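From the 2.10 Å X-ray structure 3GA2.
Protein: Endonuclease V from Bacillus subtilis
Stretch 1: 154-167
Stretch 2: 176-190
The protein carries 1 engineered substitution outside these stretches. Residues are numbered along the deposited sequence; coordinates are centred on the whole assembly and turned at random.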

# COMPACT_ATOMS: atom_id res chain seq x y z
N ASP A 154 -9.49 -18.06 7.67
CA ASP A 154 -10.48 -17.26 6.96
C ASP A 154 -10.95 -16.15 7.87
O ASP A 154 -10.95 -16.29 9.09
CB ASP A 154 -11.65 -18.14 6.53
CG ASP A 154 -12.69 -17.36 5.75
OD1 ASP A 154 -12.32 -16.70 4.75
OD2 ASP A 154 -13.88 -17.41 6.13
N PHE A 155 -11.36 -15.04 7.27
CA PHE A 155 -11.82 -13.90 8.05
C PHE A 155 -13.32 -13.98 8.30
O PHE A 155 -14.04 -14.74 7.65
CB PHE A 155 -11.49 -12.60 7.31
CG PHE A 155 -12.26 -12.40 6.04
CD1 PHE A 155 -13.51 -11.79 6.07
CD2 PHE A 155 -11.74 -12.82 4.82
CE1 PHE A 155 -14.23 -11.60 4.89
CE2 PHE A 155 -12.45 -12.63 3.64
CZ PHE A 155 -13.70 -12.02 3.68
N VAL A 156 -13.78 -13.19 9.27
CA VAL A 156 -15.19 -13.13 9.61
C VAL A 156 -15.76 -11.94 8.86
O VAL A 156 -15.22 -10.84 8.94
CB VAL A 156 -15.40 -12.93 11.12
CG1 VAL A 156 -16.89 -12.73 11.41
CG2 VAL A 156 -14.88 -14.13 11.89
N THR A 157 -16.84 -12.17 8.13
CA THR A 157 -17.46 -11.09 7.38
C THR A 157 -17.92 -10.00 8.34
O THR A 157 -18.64 -10.28 9.30
CB THR A 157 -18.67 -11.59 6.57
OG1 THR A 157 -18.24 -12.59 5.65
CG2 THR A 157 -19.29 -10.43 5.80
N PRO A 158 -17.50 -8.76 8.10
CA PRO A 158 -17.89 -7.64 8.97
C PRO A 158 -19.34 -7.27 8.73
O PRO A 158 -19.93 -7.68 7.73
CB PRO A 158 -16.92 -6.54 8.55
CG PRO A 158 -16.78 -6.79 7.07
CD PRO A 158 -16.63 -8.30 7.00
N GLU A 159 -19.92 -6.50 9.64
CA GLU A 159 -21.30 -6.09 9.51
C GLU A 159 -21.50 -5.27 8.24
O GLU A 159 -20.53 -4.78 7.65
CB GLU A 159 -21.74 -5.28 10.73
CG GLU A 159 -23.24 -5.03 10.77
CD GLU A 159 -24.03 -6.33 10.79
OE1 GLU A 159 -25.11 -6.37 10.15
OE2 GLU A 159 -23.58 -7.29 11.44
N ILE A 160 -22.75 -5.12 7.83
CA ILE A 160 -23.10 -4.37 6.62
C ILE A 160 -22.88 -2.86 6.81
O ILE A 160 -22.75 -2.12 5.84
CB ILE A 160 -24.58 -4.61 6.25
CG1 ILE A 160 -24.81 -4.30 4.77
CG2 ILE A 160 -25.49 -3.75 7.12
CD1 ILE A 160 -24.64 -5.50 3.88
N GLU A 161 -22.84 -2.42 8.06
CA GLU A 161 -22.67 -1.01 8.39
C GLU A 161 -21.29 -0.43 8.06
O GLU A 161 -20.28 -1.12 8.10
CB GLU A 161 -22.98 -0.79 9.88
CG GLU A 161 -22.80 0.64 10.37
CD GLU A 161 -23.38 0.86 11.76
OE1 GLU A 161 -23.02 0.09 12.68
OE2 GLU A 161 -24.18 1.80 11.94
N VAL A 162 -21.28 0.86 7.72
CA VAL A 162 -20.04 1.55 7.38
C VAL A 162 -19.16 1.66 8.62
O VAL A 162 -19.62 2.04 9.69
CB VAL A 162 -20.33 2.97 6.86
CG1 VAL A 162 -19.03 3.78 6.78
CG2 VAL A 162 -20.97 2.88 5.48
N GLY A 163 -17.88 1.33 8.45
CA GLY A 163 -16.95 1.40 9.56
C GLY A 163 -16.86 0.11 10.35
O GLY A 163 -16.01 -0.03 11.23
N ALA A 164 -17.74 -0.85 10.04
CA ALA A 164 -17.73 -2.13 10.74
C ALA A 164 -16.48 -2.92 10.37
O ALA A 164 -15.99 -2.82 9.25
CB ALA A 164 -18.98 -2.93 10.37
N TYR A 165 -15.98 -3.72 11.30
CA TYR A 165 -14.78 -4.49 11.02
C TYR A 165 -14.66 -5.73 11.88
O TYR A 165 -15.39 -5.89 12.86
CB TYR A 165 -13.54 -3.60 11.23
CG TYR A 165 -13.30 -3.25 12.68
CD1 TYR A 165 -12.57 -4.10 13.50
CD2 TYR A 165 -13.80 -2.07 13.23
CE1 TYR A 165 -12.35 -3.80 14.84
CE2 TYR A 165 -13.59 -1.76 14.58
CZ TYR A 165 -12.86 -2.63 15.37
OH TYR A 165 -12.61 -2.35 16.70
N THR A 166 -13.75 -6.61 11.50
CA THR A 166 -13.48 -7.82 12.26
C THR A 166 -11.98 -8.00 12.19
O THR A 166 -11.36 -7.68 11.18
CB THR A 166 -14.16 -9.07 11.63
OG1 THR A 166 -13.63 -9.29 10.32
CG2 THR A 166 -15.67 -8.88 11.55
N ASP A 167 -11.38 -8.48 13.27
CA ASP A 167 -9.94 -8.68 13.30
C ASP A 167 -9.60 -10.01 12.65
O ASP A 167 -10.26 -11.02 12.89
CB ASP A 167 -9.40 -8.70 14.74
CG ASP A 167 -9.44 -7.34 15.40
OD1 ASP A 167 -9.35 -6.33 14.68
OD2 ASP A 167 -9.54 -7.29 16.64
N GLY A 176 -4.52 -7.99 10.69
CA GLY A 176 -5.20 -6.83 10.12
C GLY A 176 -6.70 -6.93 10.35
O GLY A 176 -7.15 -7.67 11.23
N ARG A 177 -7.48 -6.19 9.57
CA ARG A 177 -8.93 -6.21 9.71
C ARG A 177 -9.68 -6.30 8.39
O ARG A 177 -9.19 -5.84 7.35
CB ARG A 177 -9.40 -4.96 10.47
CG ARG A 177 -8.99 -4.89 11.93
CD ARG A 177 -9.35 -3.57 12.59
NE ARG A 177 -9.05 -3.58 14.03
CZ ARG A 177 -9.10 -2.51 14.82
NH1 ARG A 177 -9.44 -1.33 14.32
NH2 ARG A 177 -8.82 -2.63 16.11
N ALA A 178 -10.87 -6.89 8.42
CA ALA A 178 -11.72 -6.96 7.24
C ALA A 178 -12.60 -5.77 7.55
O ALA A 178 -13.29 -5.74 8.57
CB ALA A 178 -12.54 -8.25 7.24
N LEU A 179 -12.56 -4.77 6.68
CA LEU A 179 -13.29 -3.53 6.91
C LEU A 179 -14.31 -3.14 5.86
O LEU A 179 -14.01 -3.09 4.67
CB LEU A 179 -12.29 -2.38 7.09
CG LEU A 179 -12.82 -0.97 7.31
CD1 LEU A 179 -13.55 -0.90 8.64
CD2 LEU A 179 -11.67 0.02 7.27
N ARG A 180 -15.52 -2.85 6.33
CA ARG A 180 -16.62 -2.43 5.48
C ARG A 180 -16.50 -0.92 5.31
O ARG A 180 -16.91 -0.17 6.19
CB ARG A 180 -17.96 -2.76 6.15
CG ARG A 180 -19.17 -2.53 5.25
CD ARG A 180 -19.35 -3.68 4.28
NE ARG A 180 -19.68 -4.92 4.97
CZ ARG A 180 -19.89 -6.09 4.37
NH1 ARG A 180 -19.81 -6.20 3.05
NH2 ARG A 180 -20.19 -7.16 5.10
N THR A 181 -15.94 -0.47 4.20
CA THR A 181 -15.80 0.95 3.97
C THR A 181 -17.07 1.50 3.36
O THR A 181 -17.59 2.53 3.78
CB THR A 181 -14.62 1.26 3.06
OG1 THR A 181 -14.62 0.34 1.96
CG2 THR A 181 -13.32 1.14 3.83
N ARG A 182 -17.58 0.80 2.36
CA ARG A 182 -18.81 1.20 1.70
C ARG A 182 -19.83 0.13 2.09
O ARG A 182 -19.58 -1.06 1.93
CB ARG A 182 -18.59 1.26 0.19
CG ARG A 182 -19.77 1.78 -0.60
CD ARG A 182 -19.44 1.77 -2.07
NE ARG A 182 -20.60 2.06 -2.90
CZ ARG A 182 -20.67 1.80 -4.20
NH1 ARG A 182 -19.63 1.24 -4.81
NH2 ARG A 182 -21.76 2.10 -4.88
N ARG A 183 -20.97 0.56 2.62
CA ARG A 183 -21.98 -0.40 3.07
C ARG A 183 -22.50 -1.36 2.00
O ARG A 183 -22.70 -0.99 0.85
CB ARG A 183 -23.15 0.32 3.73
CG ARG A 183 -23.86 1.32 2.85
CD ARG A 183 -25.05 1.94 3.59
NE ARG A 183 -26.12 0.98 3.84
CZ ARG A 183 -26.84 0.40 2.88
NH1 ARG A 183 -27.79 -0.47 3.19
NH2 ARG A 183 -26.60 0.69 1.60
N ASP A 184 -22.69 -2.60 2.42
CA ASP A 184 -23.20 -3.68 1.57
C ASP A 184 -22.22 -4.13 0.48
O ASP A 184 -22.31 -5.26 0.01
CB ASP A 184 -24.53 -3.27 0.94
CG ASP A 184 -25.46 -4.46 0.71
OD1 ASP A 184 -25.04 -5.43 0.05
OD2 ASP A 184 -26.61 -4.42 1.19
N VAL A 185 -21.30 -3.26 0.07
CA VAL A 185 -20.34 -3.64 -0.97
C VAL A 185 -19.17 -4.41 -0.36
O VAL A 185 -18.99 -4.40 0.86
CB VAL A 185 -19.78 -2.40 -1.73
CG1 VAL A 185 -20.90 -1.41 -1.99
CG2 VAL A 185 -18.65 -1.77 -0.95
N LYS A 186 -18.39 -5.07 -1.20
CA LYS A 186 -17.25 -5.86 -0.74
C LYS A 186 -16.34 -5.06 0.18
O LYS A 186 -15.96 -3.93 -0.13
CB LYS A 186 -16.44 -6.37 -1.93
CG LYS A 186 -15.30 -7.32 -1.55
CD LYS A 186 -14.58 -7.81 -2.80
CE LYS A 186 -13.49 -8.82 -2.48
NZ LYS A 186 -12.78 -9.24 -3.72
N PRO A 187 -15.97 -5.64 1.32
CA PRO A 187 -15.09 -4.92 2.24
C PRO A 187 -13.65 -4.89 1.75
O PRO A 187 -13.30 -5.58 0.78
CB PRO A 187 -15.25 -5.70 3.54
CG PRO A 187 -15.43 -7.10 3.05
CD PRO A 187 -16.38 -6.93 1.89
N ILE A 188 -12.82 -4.08 2.39
CA ILE A 188 -11.42 -4.01 2.03
C ILE A 188 -10.66 -4.66 3.18
O ILE A 188 -11.22 -4.91 4.25
CB ILE A 188 -10.93 -2.57 1.84
CG1 ILE A 188 -11.24 -1.74 3.09
CG2 ILE A 188 -11.55 -1.97 0.59
CD1 ILE A 188 -10.41 -0.49 3.20
N PHE A 189 -9.38 -4.93 2.96
CA PHE A 189 -8.57 -5.56 3.99
C PHE A 189 -7.46 -4.64 4.44
O PHE A 189 -6.52 -4.36 3.71
CB PHE A 189 -8.07 -6.90 3.47
CG PHE A 189 -9.19 -7.79 3.06
CD1 PHE A 189 -9.63 -7.81 1.74
CD2 PHE A 189 -9.91 -8.50 4.02
CE1 PHE A 189 -10.77 -8.52 1.38
CE2 PHE A 189 -11.05 -9.21 3.67
CZ PHE A 189 -11.48 -9.22 2.35
N LEU A 190 -7.61 -4.19 5.67
CA LEU A 190 -6.71 -3.25 6.30
C LEU A 190 -5.63 -3.85 7.16
O LEU A 190 -5.88 -4.76 7.95
CB LEU A 190 -7.53 -2.29 7.16
CG LEU A 190 -6.76 -1.26 8.00
CD1 LEU A 190 -6.36 -0.10 7.11
CD2 LEU A 190 -7.64 -0.75 9.15
O HOH W 1 -8.73 -4.97 18.08

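The contact is a short antiparallel strand pairing, with an arginine that ties down a loop, flanked by a salt bridge on one face and a small apolar cluster on the other. Thr 166 and Ala 178 form the hydrogen-bonded pair: Thr 166 N reaches Ala 178 O at 3.1 Å, and Ala 178 N reaches Thr 166 O at 2.9 Å. Two further backbone hydrogen bonds involve Arg 180, whose N donates to Ala 164 O (3.0 Å) and whose O accepts from Gly 163 N (2.9 Å). Gly 163 sits in a type II turn with phi of 90°, where a CB would jam against the preceding carbonyl.

Arg 180 is buried, and its guanidinium edge serves backbone carbonyls: NH2 to Pro 158 O at 2.7 Å, NE to Glu 159 O at 2.8 Å. Arg 180 NH1 donates to Val 185 O at 3.0 Å, so one long side chain gathers two loops.

On the face of Tyr 165 and Asp 167, Arg 177 lays its guanidinium flat on the tyrosine ring while NE bridges to Asp 167 OD1 (2.8 Å); a water links Asp 167 OD2 and Arg 177 NH2.

On the other face, small Ala 178 leaves room for Phe 155, whose CD1 lies 3.9 Å from Ala 178 CB and whose ring face receives the edge of Phe 189.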